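Adenosine kinase, putative (Trypanosoma brucei, PDB 3OTX) probably phosphorylates adenosine to AMP with ATP in purine salvage, as a magnesium-dependent kinase of the PfkB carbohydrate kinase family. Local coordinates at residues S21-D26 with V127-K132. The protein carries 1 engineered substitution. Residues are numbered along the deposited sequence; the frame is centred on the assembly and turned at random.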
loop_
_atom_site.group_PDB
_atom_site.type_symbol
_atom_site.label_atom_id
_atom_site.label_comp_id
_atom_site.label_asym_id
_atom_site.label_seq_id
_atom_site.Cartn_x
_atom_site.Cartn_y
_atom_site.Cartn_z
ATOM N N SER A 21 15.772 -5.139 6.928
ATOM C CA SER A 21 15.336 -6.505 6.712
ATOM C C SER A 21 16.421 -7.462 7.168
ATOM O O SER A 21 17.608 -7.251 6.882
ATOM C CB SER A 21 15.095 -6.714 5.208
ATOM O OG SER A 21 14.450 -7.939 4.934
ATOM N N ALA A 22 16.020 -8.488 7.909
ATOM C CA ALA A 22 16.932 -9.565 8.294
ATOM C C ALA A 22 16.166 -10.847 8.583
ATOM O O ALA A 22 14.969 -10.823 8.914
ATOM C CB ALA A 22 17.780 -9.165 9.507
ATOM N N HIS A 23 16.855 -11.970 8.428
ATOM C CA HIS A 23 16.344 -13.242 8.896
ATOM C C HIS A 23 16.561 -13.339 10.395
ATOM O O HIS A 23 17.674 -13.135 10.888
ATOM C CB HIS A 23 17.031 -14.401 8.168
ATOM C CG HIS A 23 16.631 -14.501 6.735
ATOM N ND1 HIS A 23 15.587 -15.293 6.312
ATOM C CD2 HIS A 23 17.074 -13.843 5.638
ATOM C CE1 HIS A 23 15.432 -15.151 5.008
ATOM N NE2 HIS A 23 16.319 -14.275 4.574
ATOM N N VAL A 24 15.476 -13.642 11.106
ATOM C CA VAL A 24 15.505 -13.752 12.548
ATOM C C VAL A 24 15.015 -15.132 12.970
ATOM O O VAL A 24 14.405 -15.869 12.181
ATOM C CB VAL A 24 14.646 -12.660 13.245
ATOM C CG1 VAL A 24 15.128 -11.272 12.845
ATOM C CG2 VAL A 24 13.164 -12.829 12.906
ATOM N N SER A 25 15.265 -15.465 14.224
ATOM C CA SER A 25 14.788 -16.717 14.769
ATOM C C SER A 25 13.367 -16.538 15.269
ATOM O O SER A 25 12.869 -15.419 15.384
ATOM C CB SER A 25 15.666 -17.136 15.930
ATOM O OG SER A 25 15.580 -16.163 16.948
ATOM N N ASP A 26 12.727 -17.659 15.577
ATOM C CA ASP A 26 11.405 -17.659 16.179
ATOM C C ASP A 26 11.457 -17.047 17.569
ATOM O O ASP A 26 10.520 -16.354 17.981
ATOM C CB ASP A 26 10.847 -19.084 16.230
ATOM C CG ASP A 26 10.564 -19.643 14.847
ATOM O OD1 ASP A 26 10.762 -18.906 13.848
ATOM O OD2 ASP A 26 10.134 -20.814 14.759
ATOM N N VAL A 127 11.787 -5.480 9.110
ATOM C CA VAL A 127 11.179 -6.552 8.327
ATOM C C VAL A 127 11.847 -7.835 8.806
ATOM O O VAL A 127 13.015 -8.101 8.491
ATOM C CB VAL A 127 11.386 -6.326 6.827
ATOM C CG1 VAL A 127 10.775 -7.469 6.023
ATOM C CG2 VAL A 127 10.727 -5.001 6.389
ATOM N N CYS A 128 11.141 -8.574 9.660
ATOM C CA CYS A 128 11.715 -9.742 10.333
ATOM C C CYS A 128 11.263 -10.998 9.582
ATOM O O CYS A 128 10.070 -11.302 9.538
ATOM C CB CYS A 128 11.289 -9.787 11.806
ATOM S SG CYS A 128 11.479 -8.224 12.670
ATOM N N ILE A 129 12.220 -11.689 8.954
ATOM C CA ILE A 129 11.910 -12.779 8.028
ATOM C C ILE A 129 12.158 -14.091 8.772
ATOM O O ILE A 129 13.233 -14.339 9.297
ATOM C CB ILE A 129 12.788 -12.714 6.731
ATOM C CG1 ILE A 129 12.617 -11.368 6.021
ATOM C CG2 ILE A 129 12.443 -13.861 5.777
ATOM C CD1 ILE A 129 13.604 -11.138 4.868
ATOM N N THR A 130 11.110 -14.898 8.840
ATOM C CA THR A 130 11.201 -16.228 9.436
ATOM C C THR A 130 10.644 -17.152 8.376
ATOM O O THR A 130 9.422 -17.290 8.220
ATOM C CB THR A 130 10.375 -16.332 10.732
ATOM O OG1 THR A 130 9.023 -15.944 10.466
ATOM C CG2 THR A 130 10.957 -15.436 11.812
ATOM N N GLY A 131 11.562 -17.728 7.605
ATOM C CA GLY A 131 11.218 -18.666 6.550
ATOM C C GLY A 131 10.452 -17.979 5.457
ATOM O O GLY A 131 10.967 -17.082 4.795
ATOM N N LYS A 132 9.202 -18.386 5.299
ATOM C CA LYS A 132 8.361 -17.917 4.210
ATOM C C LYS A 132 7.604 -16.657 4.624
ATOM O O LYS A 132 7.026 -15.964 3.785
ATOM C CB LYS A 132 7.397 -19.034 3.796
ATOM C CG LYS A 132 7.967 -20.419 4.076
ATOM C CD LYS A 132 7.486 -21.497 3.119
ATOM C CE LYS A 132 8.255 -22.786 3.385
ATOM N NZ LYS A 132 7.828 -23.918 2.525
HETATM O O HOH W 1 14.230 -17.338 7.388
#
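Ile129 lies under the His23 ring: its CB sits over one face, 4.1 Å from the ring centroid and offset toward the rim, a CH-pi contact. With Ile129 CG1 anti to the carbonyl carbon (chi1 -57°), CG2 is anti to the backbone N and reaches 3.3 Å from His23 CE1. The CG1-CD1 branch reaches Ser21, which shares this face with His23 and Ile129; Ile129 CD1 is 3.3 Å from Ser21 OG. A water in the plane of the imidazole, at its edge, is 2.7 Å from His23 ND1 and accepts from Gly131 N, which ties the ring to the turn after the second strand and helps fix its rotation. On the face that carries Ala22 and Cys128, Cys128 CB is met at 3.7 Å by CG2 of Val24, which lies in the loop just past strand 17-23; the same CG2 also touches Thr130 CG2. Thr130 CG2 further packs against the backbone Val24 O at 3.5 Å.

The parallel backbone ladder sets this register. Ala22 N donates to Val127 O, Ala22 O accepts from Ile129 N at 2.9 Å, and Val24 N then donates to Ile129 O. Further out, Ser25 OG caps Phe28 N at the start of helix 26-31, whose Leu29 packs on Val24, Cys128 and Thr130; Asp26 OD1 forms a salt bridge with Arg36. The Val127 side chain approaches that of adenosine-binding Asp19 and lies about 5 Å from the bound bis(adenosine)-5'-pentaphosphate. Strands 17-23 and 122-130 thus pair inside the small five-stranded sheet, separate from the ten-stranded one, that forms the lid over the nucleoside site in ribokinase-fold (PfkB) kinases.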